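Local atomic coordinates of transaminase (Bacillus megaterium, PDB entry 5G0A), a protein that catalyses pyridoxal-phosphate-dependent transfer of amino groups, acting as an S-selective omega-transaminase of the class-III aminotransferase family. Residues Arg144-His149 with Ala192-Met197; Leu161-Ser166 with Arg406-Gly411; Gly211-Val216 with Met246-Tyr251. All blocks are in the same frame, centred on the assembly; numbering follows the deposited sequence.

How the contacts relate
Contacts 1 and 3 are both buried and lie next to each other; contact 2 is only partly buried. Contacts 1 and 2 both touch the second and third subunits. Contact 1 joins the ends of two neighbouring parallel strands of the large sheet and runs on into the cofactor pocket. Contact 3 adjoins it, at the starts of helices 214-226 and 251-262, linked by a probable hydrogen bond from Arg144 NH1 to Tyr251 OH. Contact 1 also touches contact 2: Glu145 and His146 pack on Arg406 and Asn407. The chemistry differs accordingly: a backbone bond beside a buried ion pair in contact 1, an arginine-to-carbonyl bond, waters and an aromatic pair in contact 2, apolar packing in contact 3.

Contact 1: Arg144-His149 with Ala192-Met197; sequences REHDYH and APSPNM. With PLP (pyridoxal-5'-phosphate), chain K.
Arg144 and Glu145 lie against the run from Ala192 to Met197, where strands 140-144 and 189-192 end side by side in parallel. Glu145 N donates to Ala192 O at 2.9 Å, nearly straight at 162°, and closes the bridge. The Arg144 side chain starts with CG anti to the carbonyl carbon (chi1 -63°) and then bends at chi2 and chi3. Its CG rests 3.4 Å from Pro193 O, and the side chain crosses Pro195 at about a right angle, with Arg144 NH1 3.4 Å from Pro195 CG. Glu145 instead runs out extended from a CG anti to the backbone N; its CG sits over the centre of one face of the His146 ring, and OE1 meets Met197 CE at 3.4 Å. Ser194 CB packs against Glu145 O, while the buried Ser194 N has no partner in the model.

The curl of Arg144 brings its guanidinium edge-on to Asp147, with NE on OD2 at 2.8 Å in the guanidinium plane. His149 NE2 donates to the same OD2 at 2.7 Å, but from the opposite face of the carboxylate. Beyond it, His149 ND1 is hydrogen-bonded to Asp269 of the cofactor pocket, and Tyr148 puts CE2 3.8 Å from C4 of the pyridoxal phosphate.

With Gln240 holding OD1 as well, these bonds probably fix the carboxylate's rotation. Arg144 probably offsets the buried charge of Asp147, and the imidazole of His149, itself a pocket residue, probably helps position Asp269, the aspartate that in related enzymes pairs with the pyridine nitrogen.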
loop_
_atom_site.group_PDB
_atom_site.type_symbol
_atom_site.label_atom_id
_atom_site.label_comp_id
_atom_site.label_asym_id
_atom_site.label_seq_id
_atom_site.Cartn_x
_atom_site.Cartn_y
_atom_site.Cartn_z
ATOM N N ARG B 144 0.816 -13.480 13.431
ATOM C CA ARG B 144 0.864 -14.916 13.117
ATOM C C ARG B 144 -0.393 -15.370 12.396
ATOM O O ARG B 144 -1.478 -14.850 12.642
ATOM C CB ARG B 144 1.055 -15.787 14.382
ATOM C CG ARG B 144 2.375 -15.557 15.132
ATOM C CD ARG B 144 2.272 -14.448 16.190
ATOM N NE ARG B 144 1.060 -14.617 17.010
ATOM C CZ ARG B 144 0.918 -15.517 17.984
ATOM N NH1 ARG B 144 1.925 -16.342 18.304
ATOM N NH2 ARG B 144 -0.241 -15.610 18.639
ATOM N N GLU B 145 -0.242 -16.383 11.548
ATOM C CA GLU B 145 -1.380 -17.107 10.983
ATOM C C GLU B 145 -2.381 -17.446 12.098
ATOM O O GLU B 145 -1.975 -17.901 13.164
ATOM C CB GLU B 145 -0.920 -18.406 10.285
ATOM C CG GLU B 145 -2.052 -19.020 9.461
ATOM C CD GLU B 145 -1.810 -20.433 8.947
ATOM O OE1 GLU B 145 -0.944 -21.155 9.483
ATOM O OE2 GLU B 145 -2.512 -20.820 7.988
ATOM N N HIS B 146 -3.661 -17.212 11.816
ATOM C CA HIS B 146 -4.803 -17.458 12.710
ATOM C C HIS B 146 -4.967 -16.493 13.886
ATOM O O HIS B 146 -5.889 -16.685 14.695
ATOM C CB HIS B 146 -4.846 -18.905 13.238
ATOM C CG HIS B 146 -4.663 -19.950 12.179
ATOM N ND1 HIS B 146 -5.299 -19.901 10.959
ATOM C CD2 HIS B 146 -3.930 -21.089 12.176
ATOM C CE1 HIS B 146 -4.960 -20.964 10.245
ATOM N NE2 HIS B 146 -4.132 -21.698 10.960
ATOM N N ASP B 147 -4.129 -15.458 13.981
ATOM C CA ASP B 147 -4.319 -14.466 15.042
ATOM C C ASP B 147 -5.576 -13.665 14.746
ATOM O O ASP B 147 -5.869 -13.361 13.591
ATOM C CB ASP B 147 -3.154 -13.470 15.131
ATOM C CG ASP B 147 -2.047 -13.921 16.056
ATOM O OD1 ASP B 147 -2.023 -15.102 16.455
ATOM O OD2 ASP B 147 -1.215 -13.063 16.430
ATOM N N TYR B 148 -6.274 -13.309 15.818
ATOM C CA TYR B 148 -7.358 -12.324 15.766
ATOM C C TYR B 148 -6.985 -11.172 16.694
ATOM O O TYR B 148 -6.703 -11.392 17.882
ATOM C CB TYR B 148 -8.699 -12.949 16.167
ATOM C CG TYR B 148 -9.826 -11.933 16.007
ATOM C CD1 TYR B 148 -10.347 -11.658 14.735
ATOM C CD2 TYR B 148 -10.303 -11.199 17.097
ATOM C CE1 TYR B 148 -11.326 -10.688 14.548
ATOM C CE2 TYR B 148 -11.316 -10.234 16.928
ATOM C CZ TYR B 148 -11.808 -9.986 15.645
ATOM O OH TYR B 148 -12.792 -9.040 15.430
ATOM N N HIS B 149 -6.946 -9.955 16.148
ATOM C CA HIS B 149 -6.599 -8.787 16.926
ATOM C C HIS B 149 -7.642 -7.681 16.771
ATOM O O HIS B 149 -7.397 -6.550 17.157
ATOM C CB HIS B 149 -5.180 -8.271 16.569
ATOM C CG HIS B 149 -4.095 -9.243 16.920
ATOM N ND1 HIS B 149 -3.804 -9.584 18.226
ATOM C CD2 HIS B 149 -3.235 -9.953 16.142
ATOM C CE1 HIS B 149 -2.827 -10.480 18.236
ATOM N NE2 HIS B 149 -2.458 -10.711 16.985
ATOM N N ALA B 192 3.763 -14.344 10.193
ATOM C CA ALA B 192 4.658 -15.431 10.638
ATOM C C ALA B 192 3.876 -16.681 10.934
ATOM O O ALA B 192 2.638 -16.649 11.004
ATOM C CB ALA B 192 5.440 -14.986 11.878
ATOM N N PRO B 193 4.582 -17.815 11.108
ATOM C CA PRO B 193 3.826 -19.052 11.356
ATOM C C PRO B 193 3.091 -19.051 12.696
ATOM O O PRO B 193 3.516 -18.407 13.651
ATOM C CB PRO B 193 4.890 -20.161 11.331
ATOM C CG PRO B 193 6.219 -19.488 11.201
ATOM C CD PRO B 193 6.016 -18.052 10.838
ATOM N N SER B 194 1.976 -19.755 12.753
ATOM C CA SER B 194 1.322 -19.961 14.031
ATOM C C SER B 194 2.247 -20.813 14.926
ATOM O O SER B 194 3.075 -21.590 14.415
ATOM C CB SER B 194 -0.025 -20.648 13.817
ATOM O OG SER B 194 0.147 -21.954 13.334
ATOM N N PRO B 195 2.107 -20.685 16.254
ATOM C CA PRO B 195 2.908 -21.515 17.156
ATOM C C PRO B 195 2.727 -23.021 16.964
ATOM O O PRO B 195 3.608 -23.790 17.343
ATOM C CB PRO B 195 2.380 -21.126 18.543
ATOM C CG PRO B 195 1.868 -19.750 18.371
ATOM C CD PRO B 195 1.251 -19.736 16.999
ATOM N N ASN B 196 1.598 -23.435 16.397
ATOM C CA ASN B 196 1.259 -24.855 16.258
ATOM C C ASN B 196 1.510 -25.424 14.863
ATOM O O ASN B 196 1.078 -26.538 14.558
ATOM C CB ASN B 196 -0.210 -25.091 16.635
ATOM C CG ASN B 196 -0.429 -25.201 18.138
ATOM O OD1 ASN B 196 0.519 -25.207 18.929
ATOM N ND2 ASN B 196 -1.692 -25.303 18.536
ATOM N N MET B 197 2.197 -24.659 14.022
ATOM C CA MET B 197 2.253 -24.951 12.587
ATOM C C MET B 197 3.084 -26.182 12.218
ATOM O O MET B 197 2.716 -26.922 11.300
ATOM C CB MET B 197 2.753 -23.723 11.815
ATOM C CG MET B 197 2.361 -23.714 10.347
ATOM S SD MET B 197 2.308 -22.051 9.654
ATOM C CE MET B 197 1.776 -22.415 7.978
HETATM N N1 PLP K . -7.988 -8.912 20.283
HETATM C C2 PLP K . -8.377 -10.132 20.725
HETATM C C2A PLP K . -7.338 -11.174 21.073
HETATM C C3 PLP K . -9.816 -10.413 20.944
HETATM O O3 PLP K . -10.248 -11.589 21.422
HETATM C C4 PLP K . -10.796 -9.363 20.627
HETATM C C4A PLP K . -12.285 -9.600 20.879
HETATM C C5 PLP K . -10.231 -8.095 20.106
HETATM C C6 PLP K . -8.862 -7.950 19.939
HETATM C C5A PLP K . -11.121 -6.940 19.670
HETATM O O4P PLP K . -11.925 -6.417 20.707
HETATM P P PLP K . -13.280 -5.643 20.279
HETATM O O1P PLP K . -13.700 -5.096 21.616
HETATM O O2P PLP K . -12.956 -4.583 19.241
HETATM O O3P PLP K . -14.201 -6.707 19.743
#

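Contact 2: Leu161-Ser166 with Arg406-Gly411; sequences LRSYRS and RNFTHG
Two loops of one chain, one carrying Arg162, Ser163 and Tyr164 and the other running from Asn407 to His410, pack together with water between them, bordered by the second and third subunits; the Leu161 side chain is about 9 Å from the pyridoxal phosphate. Arg162 reaches across with its chain extended from CG to NE, the CG anti to the backbone N (chi1 -168°). Its NH1 donates to Asn407 O at 2.8 Å, in the guanidinium plane and almost in line with the carbonyl bond. Thr409 CG2 covers the centre of one face of that guanidinium, 3.7 Å from CZ. Thr409 OG1 meanwhile accepts from Gly411 N in an ST turn and also bonds Glu174.

Ser163 sits deeper. Its OG donates to a water 2.7 Å away, which donates hydrogen bonds to Arg406 O and Phe408 O, while a second water accepts from Arg162 N close to Arg406 O and Asn407 OD1. Phe408 CE1 approaches Ser163 OG to 3.5 Å. At the far end Tyr164 and His410 make an offset T-shaped pair: the imidazole edge points to the phenol face, with planes at 84° and centroids 5.1 Å apart. His410 CE1 is the leading atom, 3.6 Å from Tyr164 CE2. Phe25 meets both rings.

Other chains complete the polar ends: Glu326 of the third subunit bonds His410 ND1, and Asn225 of the second bonds Asn407 OD1. Water thus satisfies Arg406 O and Phe408 O, Arg162 satisfies Asn407 O, and the bond to Glu326 probably polarises the imidazole while holding its edge toward Tyr164.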
loop_
_atom_site.group_PDB
_atom_site.type_symbol
_atom_site.label_atom_id
_atom_site.label_comp_id
_atom_site.label_asym_id
_atom_site.label_seq_id
_atom_site.Cartn_x
_atom_site.Cartn_y
_atom_site.Cartn_z
ATOM N N LEU B 161 -7.000 -14.398 10.569
ATOM C CA LEU B 161 -7.999 -15.440 10.752
ATOM C C LEU B 161 -8.997 -15.222 9.632
ATOM O O LEU B 161 -9.750 -14.261 9.662
ATOM C CB LEU B 161 -8.662 -15.301 12.135
ATOM C CG LEU B 161 -9.596 -16.445 12.543
ATOM C CD1 LEU B 161 -8.830 -17.753 12.626
ATOM C CD2 LEU B 161 -10.263 -16.125 13.870
ATOM N N ARG B 162 -8.969 -16.110 8.632
ATOM C CA ARG B 162 -9.645 -15.903 7.341
ATOM C C ARG B 162 -11.136 -15.592 7.456
ATOM O O ARG B 162 -11.681 -14.792 6.686
ATOM C CB ARG B 162 -9.472 -17.162 6.484
ATOM C CG ARG B 162 -9.871 -16.997 5.037
ATOM C CD ARG B 162 -9.569 -18.278 4.282
ATOM N NE ARG B 162 -10.011 -18.193 2.894
ATOM C CZ ARG B 162 -10.339 -19.247 2.151
ATOM N NH1 ARG B 162 -10.320 -20.475 2.682
ATOM N NH2 ARG B 162 -10.707 -19.070 0.881
ATOM N N SER B 163 -11.775 -16.229 8.431
ATOM C CA SER B 163 -13.218 -16.196 8.600
ATOM C C SER B 163 -13.714 -15.020 9.431
ATOM O O SER B 163 -14.911 -14.900 9.680
ATOM C CB SER B 163 -13.693 -17.506 9.260
ATOM O OG SER B 163 -12.962 -17.791 10.452
ATOM N N TYR B 164 -12.803 -14.147 9.850
ATOM C CA TYR B 164 -13.181 -13.050 10.721
ATOM C C TYR B 164 -12.641 -11.701 10.260
ATOM O O TYR B 164 -12.390 -10.820 11.079
ATOM C CB TYR B 164 -12.775 -13.370 12.175
ATOM C CG TYR B 164 -13.781 -14.279 12.837
ATOM C CD1 TYR B 164 -14.900 -13.748 13.483
ATOM C CD2 TYR B 164 -13.643 -15.664 12.783
ATOM C CE1 TYR B 164 -15.842 -14.574 14.072
ATOM C CE2 TYR B 164 -14.581 -16.497 13.381
ATOM C CZ TYR B 164 -15.676 -15.943 14.011
ATOM O OH TYR B 164 -16.621 -16.747 14.603
ATOM N N ARG B 165 -12.518 -11.517 8.943
ATOM C CA ARG B 165 -11.961 -10.282 8.415
ATOM C C ARG B 165 -13.003 -9.387 7.726
ATOM O O ARG B 165 -12.681 -8.642 6.805
ATOM C CB ARG B 165 -10.785 -10.608 7.482
ATOM C CG ARG B 165 -9.539 -11.114 8.205
ATOM C CD ARG B 165 -8.440 -11.525 7.218
ATOM N NE ARG B 165 -8.223 -10.502 6.194
ATOM C CZ ARG B 165 -7.588 -9.348 6.399
ATOM N NH1 ARG B 165 -7.043 -9.089 7.577
ATOM N NH2 ARG B 165 -7.478 -8.467 5.405
ATOM N N SER B 166 -14.252 -9.447 8.200
ATOM C CA SER B 166 -15.322 -8.533 7.742
ATOM C C SER B 166 -15.642 -8.572 6.247
ATOM O O SER B 166 -16.176 -7.609 5.690
ATOM C CB SER B 166 -15.029 -7.097 8.189
ATOM O OG SER B 166 -14.802 -7.073 9.596
ATOM N N ARG B 406 -8.735 -24.200 10.463
ATOM C CA ARG B 406 -8.786 -22.792 10.850
ATOM C C ARG B 406 -8.721 -21.855 9.637
ATOM O O ARG B 406 -8.812 -20.630 9.786
ATOM C CB ARG B 406 -7.705 -22.472 11.895
ATOM C CG ARG B 406 -7.933 -23.130 13.261
ATOM C CD ARG B 406 -6.663 -23.101 14.109
ATOM N NE ARG B 406 -6.866 -23.705 15.425
ATOM C CZ ARG B 406 -6.693 -24.995 15.710
ATOM N NH1 ARG B 406 -6.298 -25.850 14.767
ATOM N NH2 ARG B 406 -6.904 -25.437 16.950
ATOM N N ASN B 407 -8.583 -22.439 8.443
ATOM C CA ASN B 407 -8.659 -21.695 7.183
ATOM C C ASN B 407 -10.031 -21.818 6.511
ATOM O O ASN B 407 -10.189 -21.454 5.347
ATOM C CB ASN B 407 -7.523 -22.098 6.216
ATOM C CG ASN B 407 -6.221 -21.369 6.507
ATOM O OD1 ASN B 407 -6.235 -20.245 7.004
ATOM N ND2 ASN B 407 -5.084 -22.006 6.197
ATOM N N PHE B 408 -11.026 -22.305 7.258
ATOM C CA PHE B 408 -12.399 -22.404 6.740
ATOM C C PHE B 408 -13.018 -21.012 6.596
ATOM O O PHE B 408 -12.443 -20.026 7.064
ATOM C CB PHE B 408 -13.273 -23.306 7.648
ATOM C CG PHE B 408 -14.032 -22.552 8.725
ATOM C CD1 PHE B 408 -13.359 -21.765 9.658
ATOM C CD2 PHE B 408 -15.426 -22.636 8.802
ATOM C CE1 PHE B 408 -14.062 -21.063 10.630
ATOM C CE2 PHE B 408 -16.132 -21.947 9.782
ATOM C CZ PHE B 408 -15.450 -21.158 10.691
ATOM N N THR B 409 -14.172 -20.936 5.936
ATOM C CA THR B 409 -14.952 -19.703 5.877
ATOM C C THR B 409 -16.373 -20.011 6.358
ATOM O O THR B 409 -16.786 -21.183 6.402
ATOM C CB THR B 409 -15.021 -19.083 4.461
ATOM O OG1 THR B 409 -15.959 -19.806 3.657
ATOM C CG2 THR B 409 -13.640 -19.071 3.776
ATOM N N HIS B 410 -17.119 -18.967 6.706
ATOM C CA HIS B 410 -18.509 -19.143 7.105
ATOM C C HIS B 410 -19.448 -19.442 5.924
ATOM O O HIS B 410 -20.661 -19.542 6.097
ATOM C CB HIS B 410 -19.005 -17.942 7.923
ATOM C CG HIS B 410 -18.379 -17.843 9.281
ATOM N ND1 HIS B 410 -17.272 -17.062 9.535
ATOM C CD2 HIS B 410 -18.730 -18.395 10.466
ATOM C CE1 HIS B 410 -16.947 -17.161 10.814
ATOM N NE2 HIS B 410 -17.818 -17.964 11.403
ATOM N N GLY B 411 -18.873 -19.591 4.732
ATOM C CA GLY B 411 -19.609 -20.043 3.549
ATOM C C GLY B 411 -20.067 -21.486 3.703
ATOM O O GLY B 411 -20.999 -21.913 3.038
HETATM O O HOH W 1 -7.323 -18.454 9.267
HETATM O O HOH W 2 -10.956 -19.114 9.151
#

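Contact 3: Gly211-Val216 with Met246-Tyr251; sequences GELLSV and MPPYEY
Pro248 is the first residue of 246-251 to meet the other segment, its CG lying 3.8 Å from Leu213 CD1. It also opens a type I turn, closed by Tyr251 N bonding back to Pro248 O at 2.9 Å. Glu250 then adds its backbone and CB, the latter 4.1 Å from the same Leu213 methyl. Tyr251 ends the segment and takes the rest of the packing. Leu213, with CD1 anti to CA (chi2 170°), sends that methyl into the turn, 3.5 Å from Tyr251 N and 3.8 Å from Tyr251 CB. Farther along the phenol, Ser215 OG comes in at the ring edge, in its plane, 3.5 Å from Tyr251 CD1. The Val216 side chain crosses Tyr251 obliquely, with Val216 CG2 3.8 Å from Tyr251 CD1. No hydrogen bond spans the two segments; the phenol oxygen bonds Arg144 instead.

The contact brings two helix starts together: Leu213 is the N-cap of helix 214-226, and Tyr251 begins helix 251-262. Gln254 of the second helix bonds Leu213 N, and Val216 packs on Gln254, Ile255 and Met258. Helix 214-226 also touches Ala192, at the end of strand 189-192, through Thr219.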
loop_
_atom_site.group_PDB
_atom_site.type_symbol
_atom_site.label_atom_id
_atom_site.label_comp_id
_atom_site.label_asym_id
_atom_site.label_seq_id
_atom_site.Cartn_x
_atom_site.Cartn_y
_atom_site.Cartn_z
ATOM N N GLY B 211 17.595 -25.932 19.538
ATOM C CA GLY B 211 16.480 -25.912 20.497
ATOM C C GLY B 211 15.418 -24.855 20.215
ATOM O O GLY B 211 14.409 -24.768 20.922
ATOM N N GLU B 212 15.648 -24.059 19.175
ATOM C CA GLU B 212 14.707 -23.026 18.739
ATOM C C GLU B 212 13.509 -23.681 18.044
ATOM O O GLU B 212 13.678 -24.504 17.143
ATOM C CB GLU B 212 15.421 -22.061 17.789
ATOM C CG GLU B 212 14.617 -20.843 17.355
ATOM C CD GLU B 212 15.360 -19.966 16.364
ATOM O OE1 GLU B 212 16.175 -20.488 15.565
ATOM O OE2 GLU B 212 15.124 -18.743 16.367
ATOM N N LEU B 213 12.296 -23.342 18.485
ATOM C CA LEU B 213 11.098 -23.819 17.804
ATOM C C LEU B 213 11.168 -23.366 16.354
ATOM O O LEU B 213 11.598 -22.244 16.062
ATOM C CB LEU B 213 9.828 -23.291 18.485
ATOM C CG LEU B 213 9.428 -23.908 19.828
ATOM C CD1 LEU B 213 8.296 -23.107 20.467
ATOM C CD2 LEU B 213 8.999 -25.356 19.669
ATOM N N LEU B 214 10.761 -24.245 15.441
ATOM C CA LEU B 214 10.805 -23.946 14.012
ATOM C C LEU B 214 9.943 -22.730 13.659
ATOM O O LEU B 214 10.317 -21.919 12.804
ATOM C CB LEU B 214 10.387 -25.164 13.177
ATOM C CG LEU B 214 11.490 -26.013 12.525
ATOM C CD1 LEU B 214 12.563 -26.461 13.505
ATOM C CD2 LEU B 214 10.887 -27.211 11.798
ATOM N N SER B 215 8.790 -22.623 14.315
ATOM C CA SER B 215 7.942 -21.442 14.158
ATOM C C SER B 215 8.709 -20.162 14.479
ATOM O O SER B 215 8.629 -19.185 13.725
ATOM C CB SER B 215 6.687 -21.553 15.029
ATOM O OG SER B 215 7.061 -21.580 16.389
ATOM N N VAL B 216 9.415 -20.156 15.615
ATOM C CA VAL B 216 10.248 -19.023 16.015
ATOM C C VAL B 216 11.409 -18.793 15.039
ATOM O O VAL B 216 11.703 -17.648 14.647
ATOM C CB VAL B 216 10.768 -19.186 17.465
ATOM C CG1 VAL B 216 11.749 -18.074 17.821
ATOM C CG2 VAL B 216 9.598 -19.235 18.457
ATOM N N MET B 246 -3.567 -23.287 21.594
ATOM C CA MET B 246 -2.699 -23.137 22.749
ATOM C C MET B 246 -1.278 -23.423 22.281
ATOM O O MET B 246 -1.048 -24.421 21.597
ATOM C CB MET B 246 -3.080 -24.142 23.840
ATOM C CG MET B 246 -4.328 -23.784 24.629
ATOM S SD MET B 246 -4.045 -22.379 25.720
ATOM C CE MET B 246 -2.941 -23.074 26.960
ATOM N N PRO B 247 -0.322 -22.556 22.637
ATOM C CA PRO B 247 1.029 -22.775 22.132
ATOM C C PRO B 247 1.800 -23.797 22.973
ATOM O O PRO B 247 1.431 -24.047 24.122
ATOM C CB PRO B 247 1.667 -21.397 22.283
ATOM C CG PRO B 247 0.997 -20.803 23.478
ATOM C CD PRO B 247 -0.387 -21.404 23.558
ATOM N N PRO B 248 2.877 -24.377 22.406
ATOM C CA PRO B 248 3.812 -25.127 23.235
ATOM C C PRO B 248 4.401 -24.176 24.259
ATOM O O PRO B 248 4.688 -23.016 23.931
ATOM C CB PRO B 248 4.892 -25.560 22.241
ATOM C CG PRO B 248 4.813 -24.563 21.128
ATOM C CD PRO B 248 3.349 -24.246 21.014
ATOM N N TYR B 249 4.560 -24.646 25.491
ATOM C CA TYR B 249 5.032 -23.793 26.576
ATOM C C TYR B 249 6.170 -22.865 26.167
ATOM O O TYR B 249 6.258 -21.745 26.648
ATOM C CB TYR B 249 5.489 -24.625 27.788
ATOM C CG TYR B 249 6.027 -23.731 28.874
ATOM C CD1 TYR B 249 5.156 -23.062 29.730
ATOM C CD2 TYR B 249 7.401 -23.499 29.008
ATOM C CE1 TYR B 249 5.633 -22.214 30.712
ATOM C CE2 TYR B 249 7.888 -22.640 29.984
ATOM C CZ TYR B 249 6.996 -22.005 30.830
ATOM O OH TYR B 249 7.451 -21.152 31.810
ATOM N N GLU B 250 7.060 -23.352 25.303
ATOM C CA GLU B 250 8.295 -22.656 25.008
ATOM C C GLU B 250 8.171 -21.481 24.037
ATOM O O GLU B 250 9.073 -20.649 23.956
ATOM C CB GLU B 250 9.324 -23.627 24.449
ATOM C CG GLU B 250 10.629 -23.587 25.215
ATOM C CD GLU B 250 10.417 -23.756 26.706
ATOM O OE1 GLU B 250 9.868 -24.800 27.102
ATOM O OE2 GLU B 250 10.785 -22.839 27.480
ATOM N N TYR B 251 7.087 -21.454 23.280
ATOM C CA TYR B 251 6.907 -20.421 22.240
ATOM C C TYR B 251 7.045 -18.978 22.757
ATOM O O TYR B 251 7.857 -18.198 22.231
ATOM C CB TYR B 251 5.574 -20.634 21.502
ATOM C CG TYR B 251 5.356 -19.586 20.434
ATOM C CD1 TYR B 251 5.896 -19.744 19.151
ATOM C CD2 TYR B 251 4.655 -18.409 20.731
ATOM C CE1 TYR B 251 5.723 -18.763 18.167
ATOM C CE2 TYR B 251 4.465 -17.426 19.761
ATOM C CZ TYR B 251 4.993 -17.605 18.493
ATOM O OH TYR B 251 4.799 -16.626 17.552
#